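Conserved exported protein (Bacteroides fragilis, PDB 3CLW) is of unknown function but belongs to glycoside hydrolase family 30 and may hydrolyse O-glycosidic bonds. Local coordinates at residues 161-172 against 214-225; 182-190 against 200-210. All coordinates share one frame; numbering follows the deposited sequence.

Contact 1: residues 161-172 against 214-225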
loop_
_atom_site.group_PDB
_atom_site.type_symbol
_atom_site.label_atom_id
_atom_site.label_comp_id
_atom_site.label_asym_id
_atom_site.label_seq_id
_atom_site.Cartn_x
_atom_site.Cartn_y
_atom_site.Cartn_z
ATOM N N ALA A 161 -19.697 -2.357 -12.157
ATOM C CA ALA A 161 -19.292 -0.936 -12.075
ATOM C C ALA A 161 -20.329 -0.111 -11.317
ATOM O O ALA A 161 -19.961 0.745 -10.494
ATOM C CB ALA A 161 -19.024 -0.346 -13.461
ATOM N N ARG A 162 -21.613 -0.369 -11.577
ATOM C CA ARG A 162 -22.653 0.354 -10.888
ATOM C C ARG A 162 -22.692 0.061 -9.365
ATOM O O ARG A 162 -22.944 0.953 -8.567
ATOM C CB ARG A 162 -24.012 0.113 -11.522
ATOM C CG ARG A 162 -24.222 0.920 -12.837
ATOM C CD ARG A 162 -25.705 0.979 -13.183
ATOM N NE ARG A 162 -26.257 -0.353 -13.404
ATOM C CZ ARG A 162 -26.339 -0.957 -14.599
ATOM N NH1 ARG A 162 -25.889 -0.359 -15.716
ATOM N NH2 ARG A 162 -26.871 -2.182 -14.683
ATOM N N PHE A 163 -22.445 -1.199 -9.009
ATOM C CA PHE A 163 -22.352 -1.648 -7.633
ATOM C C PHE A 163 -21.219 -0.917 -6.896
ATOM O O PHE A 163 -21.454 -0.366 -5.830
ATOM C CB PHE A 163 -22.132 -3.165 -7.561
ATOM C CG PHE A 163 -21.621 -3.637 -6.221
ATOM C CD1 PHE A 163 -22.464 -3.663 -5.106
ATOM C CD2 PHE A 163 -20.296 -4.050 -6.073
ATOM C CE1 PHE A 163 -22.003 -4.092 -3.847
ATOM C CE2 PHE A 163 -19.815 -4.511 -4.815
ATOM C CZ PHE A 163 -20.694 -4.506 -3.698
ATOM N N LEU A 164 -20.019 -0.921 -7.489
ATOM C CA LEU A 164 -18.856 -0.207 -6.954
ATOM C C LEU A 164 -19.064 1.309 -6.816
ATOM O O LEU A 164 -18.681 1.888 -5.810
ATOM C CB LEU A 164 -17.619 -0.462 -7.803
ATOM C CG LEU A 164 -17.081 -1.890 -7.848
ATOM C CD1 LEU A 164 -15.978 -1.984 -8.878
ATOM C CD2 LEU A 164 -16.522 -2.228 -6.457
ATOM N N VAL A 165 -19.701 1.927 -7.808
ATOM C CA VAL A 165 -19.989 3.353 -7.763
ATOM C C VAL A 165 -21.053 3.701 -6.732
ATOM O O VAL A 165 -20.891 4.660 -6.005
ATOM C CB VAL A 165 -20.360 3.944 -9.162
ATOM C CG1 VAL A 165 -21.015 5.313 -9.022
ATOM C CG2 VAL A 165 -19.125 4.036 -10.026
ATOM N N LYS A 166 -22.140 2.934 -6.683
ATOM C CA LYS A 166 -23.180 3.154 -5.666
ATOM C C LYS A 166 -22.646 3.030 -4.217
ATOM O O LYS A 166 -23.078 3.776 -3.344
ATOM C CB LYS A 166 -24.393 2.233 -5.863
ATOM C CG LYS A 166 -25.319 2.150 -4.603
ATOM C CD LYS A 166 -26.760 2.122 -4.981
ATOM C CE LYS A 166 -27.650 2.132 -3.742
ATOM N NZ LYS A 166 -29.065 1.966 -4.134
ATOM N N SER A 167 -21.751 2.069 -3.986
ATOM C CA SER A 167 -21.116 1.860 -2.671
ATOM C C SER A 167 -20.249 3.070 -2.287
ATOM O O SER A 167 -20.351 3.589 -1.154
ATOM C CB SER A 167 -20.255 0.589 -2.667
ATOM O OG SER A 167 -21.021 -0.573 -2.870
ATOM N N ALA A 168 -19.388 3.499 -3.218
ATOM C CA ALA A 168 -18.600 4.707 -3.003
ATOM C C ALA A 168 -19.500 5.910 -2.746
ATOM O O ALA A 168 -19.240 6.708 -1.838
ATOM C CB ALA A 168 -17.629 5.007 -4.190
ATOM N N GLN A 169 -20.547 6.037 -3.543
ATOM C CA GLN A 169 -21.434 7.193 -3.402
ATOM C C GLN A 169 -22.144 7.178 -2.070
ATOM O O GLN A 169 -22.287 8.227 -1.446
ATOM C CB GLN A 169 -22.461 7.282 -4.518
ATOM C CG GLN A 169 -23.274 8.591 -4.494
ATOM C CD GLN A 169 -24.196 8.732 -5.737
ATOM O OE1 GLN A 169 -24.546 7.742 -6.396
ATOM N NE2 GLN A 169 -24.571 9.956 -6.050
ATOM N N HIS A 170 -22.603 6.007 -1.647
ATOM C CA HIS A 170 -23.188 5.842 -0.306
ATOM C C HIS A 170 -22.273 6.391 0.778
ATOM O O HIS A 170 -22.692 7.177 1.610
ATOM C CB HIS A 170 -23.487 4.387 0.021
ATOM C CG HIS A 170 -23.865 4.182 1.447
ATOM N ND1 HIS A 170 -25.150 4.384 1.911
ATOM C CD2 HIS A 170 -23.122 3.827 2.527
ATOM C CE1 HIS A 170 -25.175 4.178 3.219
ATOM N NE2 HIS A 170 -23.964 3.814 3.610
ATOM N N PHE A 171 -21.018 5.977 0.754
ATOM C CA PHE A 171 -20.083 6.416 1.781
ATOM C C PHE A 171 -19.676 7.893 1.633
ATOM O O PHE A 171 -19.449 8.577 2.651
ATOM C CB PHE A 171 -18.917 5.434 1.908
ATOM C CG PHE A 171 -19.334 4.132 2.549
ATOM C CD1 PHE A 171 -19.682 3.035 1.766
ATOM C CD2 PHE A 171 -19.484 4.050 3.932
ATOM C CE1 PHE A 171 -20.130 1.840 2.337
ATOM C CE2 PHE A 171 -19.918 2.854 4.551
ATOM C CZ PHE A 171 -20.245 1.740 3.729
ATOM N N ARG A 172 -19.681 8.409 0.391
ATOM C CA ARG A 172 -19.496 9.864 0.208
ATOM C C ARG A 172 -20.610 10.659 0.864
ATOM O O ARG A 172 -20.348 11.698 1.502
ATOM C CB ARG A 172 -19.278 10.272 -1.273
ATOM C CG ARG A 172 -17.991 9.645 -1.886
ATOM C CD ARG A 172 -17.659 10.162 -3.284
ATOM N NE ARG A 172 -17.268 11.543 -3.211
ATOM C CZ ARG A 172 -16.026 11.977 -2.972
ATOM N NH1 ARG A 172 -15.005 11.141 -2.804
ATOM N NH2 ARG A 172 -15.799 13.275 -2.896
ATOM N N LEU A 214 -16.792 1.607 -15.396
ATOM C CA LEU A 214 -16.644 2.462 -14.194
ATOM C C LEU A 214 -16.639 3.929 -14.593
ATOM O O LEU A 214 -17.297 4.740 -13.983
ATOM C CB LEU A 214 -15.368 2.124 -13.429
ATOM C CG LEU A 214 -15.531 0.989 -12.423
ATOM C CD1 LEU A 214 -14.160 0.444 -12.101
ATOM C CD2 LEU A 214 -16.272 1.504 -11.154
ATOM N N ASP A 215 -15.896 4.256 -15.641
ATOM C CA ASP A 215 -15.856 5.622 -16.165
ATOM C C ASP A 215 -17.262 6.154 -16.411
ATOM O O ASP A 215 -17.606 7.219 -15.949
ATOM C CB ASP A 215 -15.018 5.675 -17.433
ATOM C CG ASP A 215 -14.908 7.078 -17.997
ATOM O OD1 ASP A 215 -14.152 7.903 -17.428
ATOM O OD2 ASP A 215 -15.574 7.343 -19.027
ATOM N N LYS A 216 -18.074 5.390 -17.121
ATOM C CA LYS A 216 -19.446 5.765 -17.422
ATOM C C LYS A 216 -20.307 5.900 -16.152
ATOM O O LYS A 216 -21.056 6.866 -15.981
ATOM C CB LYS A 216 -20.027 4.710 -18.365
ATOM C CG LYS A 216 -21.470 4.915 -18.793
ATOM C CD LYS A 216 -21.873 3.688 -19.626
ATOM C CE LYS A 216 -23.240 3.824 -20.300
ATOM N NZ LYS A 216 -23.251 3.047 -21.615
ATOM N N ALA A 217 -20.207 4.913 -15.269
ATOM C CA ALA A 217 -20.951 4.915 -14.005
ATOM C C ALA A 217 -20.575 6.114 -13.092
ATOM O O ALA A 217 -21.448 6.735 -12.471
ATOM C CB ALA A 217 -20.736 3.557 -13.302
ATOM N N ILE A 218 -19.293 6.464 -13.037
ATOM C CA ILE A 218 -18.851 7.607 -12.211
ATOM C C ILE A 218 -19.403 8.939 -12.748
ATOM O O ILE A 218 -19.712 9.852 -11.964
ATOM C CB ILE A 218 -17.299 7.692 -12.111
ATOM C CG1 ILE A 218 -16.747 6.597 -11.188
ATOM C CG2 ILE A 218 -16.815 9.135 -11.661
ATOM C CD1 ILE A 218 -15.215 6.380 -11.315
ATOM N N SER A 219 -19.504 9.032 -14.085
ATOM C CA SER A 219 -19.992 10.229 -14.756
ATOM C C SER A 219 -21.475 10.379 -14.499
ATOM O O SER A 219 -21.918 11.472 -14.143
ATOM C CB SER A 219 -19.660 10.210 -16.271
ATOM O OG SER A 219 -18.275 10.437 -16.493
ATOM N N GLU A 220 -22.229 9.287 -14.601
ATOM C CA GLU A 220 -23.661 9.301 -14.272
ATOM C C GLU A 220 -23.934 9.676 -12.808
ATOM O O GLU A 220 -24.870 10.423 -12.520
ATOM C CB GLU A 220 -24.312 7.947 -14.600
ATOM C CG GLU A 220 -24.699 7.774 -16.098
ATOM C CD GLU A 220 -24.914 6.294 -16.543
ATOM O OE1 GLU A 220 -24.615 6.000 -17.727
ATOM O OE2 GLU A 220 -25.370 5.440 -15.722
ATOM N N ALA A 221 -23.111 9.159 -11.891
ATOM C CA ALA A 221 -23.257 9.441 -10.466
ATOM C C ALA A 221 -22.746 10.843 -10.122
ATOM O O ALA A 221 -23.169 11.414 -9.139
ATOM C CB ALA A 221 -22.514 8.397 -9.645
ATOM N N GLN A 222 -21.824 11.370 -10.933
ATOM C CA GLN A 222 -21.119 12.625 -10.660
ATOM C C GLN A 222 -20.445 12.635 -9.279
ATOM O O GLN A 222 -20.572 13.592 -8.524
ATOM C CB GLN A 222 -22.049 13.837 -10.829
ATOM C CG GLN A 222 -22.767 13.931 -12.219
ATOM C CD GLN A 222 -23.873 15.000 -12.222
ATOM O OE1 GLN A 222 -23.596 16.180 -12.405
ATOM N NE2 GLN A 222 -25.120 14.586 -11.976
ATOM N N ILE A 223 -19.744 11.557 -8.948
ATOM C CA ILE A 223 -18.934 11.517 -7.735
ATOM C C ILE A 223 -17.487 11.850 -8.084
ATOM O O ILE A 223 -17.000 11.511 -9.165
ATOM C CB ILE A 223 -19.026 10.155 -6.962
ATOM C CG1 ILE A 223 -18.633 8.957 -7.853
ATOM C CG2 ILE A 223 -20.426 9.973 -6.312
ATOM C CD1 ILE A 223 -18.480 7.651 -7.067
ATOM N N ASP A 224 -16.815 12.516 -7.154
ATOM C CA ASP A 224 -15.414 12.887 -7.285
ATOM C C ASP A 224 -14.512 11.698 -6.941
ATOM O O ASP A 224 -13.817 11.710 -5.908
ATOM C CB ASP A 224 -15.124 14.106 -6.375
ATOM C CG ASP A 224 -13.756 14.733 -6.643
ATOM O OD1 ASP A 224 -13.127 14.396 -7.680
ATOM O OD2 ASP A 224 -13.290 15.547 -5.805
ATOM N N THR A 225 -14.548 10.670 -7.794
ATOM C CA THR A 225 -13.821 9.419 -7.565
ATOM C C THR A 225 -13.125 8.949 -8.839
ATOM O O THR A 225 -13.676 9.090 -9.912
ATOM C CB THR A 225 -14.793 8.274 -7.077
ATOM O OG1 THR A 225 -15.497 8.684 -5.884
ATOM C CG2 THR A 225 -14.019 7.015 -6.777
HETATM O O HOH W 1 -26.282 10.220 -8.188
HETATM O O HOH W 2 -18.520 13.892 -5.199
#
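Arg172 lays one face of its guanidinium over the backbone oxygen of Asp224 without bonding to it. Asp224 O sits 3.3 Å above the guanidinium plane, so the N-H groups do not point at it. Two successive outer helices of the TIM barrel, 157-173 and 204-221, pack here. The axes of 161-172 and 214-221 approach to 8.8 Å at 39°. Strand 178-182 lies between the two helices in sequence; Leu164, Ala168 and Phe171 from one segment and Thr225 from the other touch it.

The centre is apolar. Val165 is a knob in a hole made by Leu214, Ala217, Ile218 and Ala221. Its two methyls divide the work. CG2 rests between Ala217 CB and Ile218 CG1. Val165 CG1, anti to the backbone N (chi1 164°), turns toward Ala221 and meets Ala221 CB at 3.5 Å, a tight fit. Small residues let the backbones come close: Ala161 CB lies 3.5 Å from Leu214 N.

Helix 204-221 ends at Ala221, and Gln222 turns off with positive phi. The chain then brings Ile223 back over helix 157-173. Its CD1 reaches both Ala168 and Val165, while its CG2 lies against the extended stem of Gln169, 3.7 Å from Gln169 CG. The amide of Gln169 reaches past it to a water, which accepts from Gln169 NE2 and donates weakly to Ala221 O.

Arg172 CD lies beside Ile223 CB; the bend at chi3 (68°) then turns the guanidinium over Asp224. Arg172 NH1 is held by Val178 O and Asn179 OD1, and Thr225 OG1 also bonds to Val178 O. A second water takes a bond from Asp224 N at 2.9 Å and a weak one from Arg172 NE at 3.3 Å.

Contact 2: residues 182-190 against 200-210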
loop_
_atom_site.group_PDB
_atom_site.type_symbol
_atom_site.label_atom_id
_atom_site.label_comp_id
_atom_site.label_asym_id
_atom_site.label_seq_id
_atom_site.Cartn_x
_atom_site.Cartn_y
_atom_site.Cartn_z
ATOM N N SER A 182 -10.687 0.537 -6.982
ATOM C CA SER A 182 -9.805 -0.439 -7.592
ATOM C C SER A 182 -10.570 -1.753 -7.844
ATOM O O SER A 182 -10.774 -2.549 -6.934
ATOM C CB SER A 182 -8.570 -0.604 -6.716
ATOM O OG SER A 182 -7.671 -1.504 -7.293
ATOM N N PRO A 183 -11.051 -1.956 -9.093
ATOM C CA PRO A 183 -11.994 -3.061 -9.356
ATOM C C PRO A 183 -11.346 -4.450 -9.409
ATOM O O PRO A 183 -12.024 -5.463 -9.161
ATOM C CB PRO A 183 -12.609 -2.679 -10.719
ATOM C CG PRO A 183 -11.478 -1.956 -11.428
ATOM C CD PRO A 183 -10.763 -1.175 -10.319
ATOM N N ASN A 184 -10.051 -4.510 -9.678
ATOM C CA ASN A 184 -9.406 -5.815 -9.891
ATOM C C ASN A 184 -8.098 -5.939 -9.137
ATOM O O ASN A 184 -7.287 -4.994 -9.129
ATOM C CB ASN A 184 -9.135 -6.038 -11.383
ATOM C CG ASN A 184 -10.416 -6.078 -12.220
ATOM O OD1 ASN A 184 -11.024 -5.031 -12.517
ATOM N ND2 ASN A 184 -10.832 -7.300 -12.613
ATOM N N ASN A 185 -7.905 -7.092 -8.499
ATOM C CA ASN A 185 -6.688 -7.370 -7.763
ATOM C C ASN A 185 -5.883 -8.487 -8.392
ATOM O O ASN A 185 -6.425 -9.541 -8.744
ATOM C CB ASN A 185 -7.010 -7.802 -6.340
ATOM C CG ASN A 185 -5.756 -8.081 -5.520
ATOM O OD1 ASN A 185 -4.908 -7.201 -5.385
ATOM N ND2 ASN A 185 -5.651 -9.293 -4.942
ATOM N N GLU A 186 -4.585 -8.267 -8.503
ATOM C CA GLU A 186 -3.680 -9.269 -9.063
ATOM C C GLU A 186 -4.348 -10.099 -10.197
ATOM O O GLU A 186 -4.480 -11.310 -10.095
ATOM C CB GLU A 186 -3.099 -10.124 -7.931
ATOM C CG GLU A 186 -2.371 -9.265 -6.895
ATOM C CD GLU A 186 -1.591 -10.049 -5.841
ATOM O OE1 GLU A 186 -1.756 -11.269 -5.740
ATOM O OE2 GLU A 186 -0.784 -9.439 -5.112
ATOM N N PRO A 187 -4.782 -9.420 -11.279
ATOM C CA PRO A 187 -5.486 -10.129 -12.358
ATOM C C PRO A 187 -4.600 -11.117 -13.151
ATOM O O PRO A 187 -5.120 -11.985 -13.844
ATOM C CB PRO A 187 -6.019 -8.991 -13.243
ATOM C CG PRO A 187 -5.077 -7.896 -13.049
ATOM C CD PRO A 187 -4.643 -7.982 -11.584
ATOM N N ASN A 188 -3.287 -11.019 -12.993
ATOM C CA ASN A 188 -2.331 -12.028 -13.481
ATOM C C ASN A 188 -2.467 -13.395 -12.793
ATOM O O ASN A 188 -2.052 -14.422 -13.331
ATOM C CB ASN A 188 -0.912 -11.518 -13.231
ATOM C CG ASN A 188 -0.671 -11.169 -11.754
ATOM O OD1 ASN A 188 -1.076 -10.102 -11.262
ATOM N ND2 ASN A 188 -0.008 -12.077 -11.044
ATOM N N GLY A 189 -3.034 -13.413 -11.595
ATOM C CA GLY A 189 -2.973 -14.593 -10.751
ATOM C C GLY A 189 -3.884 -15.721 -11.166
ATOM O O GLY A 189 -4.991 -15.492 -11.659
ATOM N N GLN A 190 -3.415 -16.943 -10.947
ATOM C CA GLN A 190 -4.252 -18.122 -11.103
ATOM C C GLN A 190 -5.090 -18.327 -9.849
ATOM O O GLN A 190 -4.818 -19.214 -9.046
ATOM C CB GLN A 190 -3.426 -19.390 -11.390
ATOM C CG GLN A 190 -4.263 -20.579 -11.883
ATOM C CD GLN A 190 -3.412 -21.818 -12.105
ATOM O OE1 GLN A 190 -3.034 -22.484 -11.156
ATOM N NE2 GLN A 190 -3.093 -22.115 -13.361
ATOM N N SER A 200 -9.996 -13.209 -8.662
ATOM C CA SER A 200 -10.169 -13.505 -10.088
ATOM C C SER A 200 -8.996 -13.084 -10.978
ATOM O O SER A 200 -8.500 -11.960 -10.911
ATOM C CB SER A 200 -11.462 -12.914 -10.661
ATOM O OG SER A 200 -11.658 -13.426 -11.993
ATOM N N PHE A 201 -8.574 -14.018 -11.819
ATOM C CA PHE A 201 -7.786 -13.728 -13.011
ATOM C C PHE A 201 -8.541 -12.708 -13.857
ATOM O O PHE A 201 -9.762 -12.653 -13.816
ATOM C CB PHE A 201 -7.595 -15.025 -13.817
ATOM C CG PHE A 201 -6.887 -14.829 -15.136
ATOM C CD1 PHE A 201 -5.505 -14.625 -15.179
ATOM C CD2 PHE A 201 -7.593 -14.856 -16.328
ATOM C CE1 PHE A 201 -4.852 -14.458 -16.385
ATOM C CE2 PHE A 201 -6.932 -14.687 -17.549
ATOM C CZ PHE A 201 -5.564 -14.491 -17.568
ATOM N N ALA A 202 -7.831 -11.895 -14.612
ATOM C CA ALA A 202 -8.498 -11.081 -15.624
ATOM C C ALA A 202 -7.526 -10.682 -16.726
ATOM O O ALA A 202 -6.346 -10.485 -16.458
ATOM C CB ALA A 202 -9.172 -9.813 -14.995
ATOM N N THR A 203 -8.039 -10.555 -17.947
ATOM C CA THR A 203 -7.225 -10.149 -19.090
ATOM C C THR A 203 -7.254 -8.617 -19.252
ATOM O O THR A 203 -8.065 -7.937 -18.611
ATOM C CB THR A 203 -7.719 -10.786 -20.417
ATOM O OG1 THR A 203 -8.939 -10.160 -20.799
ATOM C CG2 THR A 203 -7.934 -12.308 -20.288
ATOM N N LYS A 204 -6.364 -8.084 -20.087
ATOM C CA LYS A 204 -6.380 -6.652 -20.345
ATOM C C LYS A 204 -7.703 -6.236 -20.986
ATOM O O LYS A 204 -8.200 -5.140 -20.706
ATOM C CB LYS A 204 -5.188 -6.181 -21.170
ATOM C CG LYS A 204 -3.872 -6.351 -20.454
ATOM C CD LYS A 204 -2.744 -5.714 -21.229
ATOM C CE LYS A 204 -2.298 -6.527 -22.468
ATOM N NZ LYS A 204 -1.882 -7.889 -22.080
ATOM N N ALA A 205 -8.292 -7.113 -21.806
ATOM C CA ALA A 205 -9.618 -6.819 -22.348
ATOM C C ALA A 205 -10.640 -6.668 -21.226
ATOM O O ALA A 205 -11.477 -5.770 -21.264
ATOM C CB ALA A 205 -10.062 -7.863 -23.391
ATOM N N ASP A 206 -10.561 -7.539 -20.226
ATOM C CA ASP A 206 -11.418 -7.461 -19.040
ATOM C C ASP A 206 -11.197 -6.136 -18.296
ATOM O O ASP A 206 -12.137 -5.422 -17.988
ATOM C CB ASP A 206 -11.150 -8.655 -18.122
ATOM C CG ASP A 206 -11.439 -10.003 -18.801
ATOM O OD1 ASP A 206 -12.346 -10.081 -19.671
ATOM O OD2 ASP A 206 -10.754 -10.996 -18.466
ATOM N N LEU A 207 -9.933 -5.808 -18.070
ATOM C CA LEU A 207 -9.561 -4.619 -17.347
ATOM C C LEU A 207 -10.062 -3.368 -18.049
ATOM O O LEU A 207 -10.579 -2.441 -17.404
ATOM C CB LEU A 207 -8.034 -4.570 -17.168
ATOM C CG LEU A 207 -7.472 -5.625 -16.206
ATOM C CD1 LEU A 207 -5.951 -5.600 -16.195
ATOM C CD2 LEU A 207 -8.024 -5.469 -14.781
ATOM N N TYR A 208 -9.901 -3.348 -19.379
ATOM C CA TYR A 208 -10.326 -2.223 -20.196
ATOM C C TYR A 208 -11.832 -2.006 -20.073
ATOM O O TYR A 208 -12.291 -0.868 -19.926
ATOM C CB TYR A 208 -9.866 -2.407 -21.672
ATOM C CG TYR A 208 -10.361 -1.328 -22.607
ATOM C CD1 TYR A 208 -9.545 -0.284 -22.989
ATOM C CD2 TYR A 208 -11.680 -1.351 -23.088
ATOM C CE1 TYR A 208 -10.016 0.718 -23.853
ATOM C CE2 TYR A 208 -12.171 -0.358 -23.945
ATOM C CZ TYR A 208 -11.339 0.665 -24.323
ATOM O OH TYR A 208 -11.829 1.637 -25.176
ATOM N N ARG A 209 -12.596 -3.085 -20.109
ATOM C CA ARG A 209 -14.041 -2.981 -19.965
ATOM C C ARG A 209 -14.443 -2.452 -18.603
ATOM O O ARG A 209 -15.334 -1.621 -18.522
ATOM C CB ARG A 209 -14.767 -4.314 -20.221
ATOM C CG ARG A 209 -14.929 -4.685 -21.669
ATOM C CD ARG A 209 -15.958 -5.811 -21.854
ATOM N NE ARG A 209 -17.362 -5.361 -21.762
ATOM C CZ ARG A 209 -18.408 -6.192 -21.681
ATOM N NH1 ARG A 209 -18.240 -7.514 -21.654
ATOM N NH2 ARG A 209 -19.630 -5.703 -21.628
ATOM N N MET A 210 -13.793 -2.938 -17.536
ATOM C CA MET A 210 -14.090 -2.466 -16.209
ATOM C C MET A 210 -13.804 -0.969 -16.133
ATOM O O MET A 210 -14.615 -0.202 -15.627
ATOM C CB MET A 210 -13.345 -3.282 -15.142
ATOM C CG MET A 210 -14.083 -4.615 -14.704
ATOM S SD MET A 210 -15.888 -4.468 -14.454
ATOM C CE MET A 210 -15.884 -3.101 -13.261
HETATM O O HOH W 3 -9.775 -9.513 -11.134
HETATM O O HOH W 4 -8.302 -11.126 -7.723
#
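Pro183 starts the contact just after strand 178-182, its CB 4.2 Å from the CE methyl of Met210. Met210 is bent at chi2 and chi3, which curls its end back toward this proline.

Asn184 is buried next. Its CG stands anti to its own carbonyl carbon (chi1 -63°), and the amide crosses Leu207, with CD2 of Leu207 3.6 Å from Asn184 CG. ND2 lies near Ala202 CB and gives a bond to a water, which in turn donates to Ser200 O.

Asn185 approaches the second segment through another water, which lies 2.7 Å from Asn185 O, among other acceptors, and accepts from Ser200 N. Glu186 turns its carboxylate away, to His277, and begins a type I turn that ends at Gly189. In related TIM-barrel glycosidases the Glu of an Asn-Glu pair after the fourth strand is the general acid/base; Asn185-Glu186 is consistent with that pattern.

Pro187 makes the one direct hydrogen bond between the segments. Its O accepts from Ala202 N at 2.8 Å, in the carbonyl plane and on a lone pair (N-H...O 164°). Its ring packs CB on Ala202 CB and CG on Leu207 CD1. Asn188 O meets the edge of the Phe201 ring in its plane, and Gly189 O lies 3.4 Å from Phe201 CB.

A single straight backbone bond, two waters and an apolar patch of Pro187, Ala202 and Leu207 thus fix the loop beside the helix start, capped by Thr203 and Asp206. Water satisfies ND2 of the buried Asn184 amide, while OD1 meets carbon atoms of Met210 and Leu207.

In the fold
Both contacts use helix 204-221. Contact 2 holds its start and the loop leading to it, on the side where strand 178-182 ends; contact 1 holds its far end. Both are partly buried. Contact 1 is the more peripheral, its centre about 22 Å from the chain centre against about 18 Å for contact 2, and only contact 1 includes exposed touching residues. It is mainly apolar helix packing, with both bridging waters at the end near Gln169 and Arg172. Contact 2 is loop against helix start and relies more on backbone polar atoms. The two meet directly: Leu214 CD1 lies 3.7 Å from Pro183 CG, and Leu164 also touches Pro183.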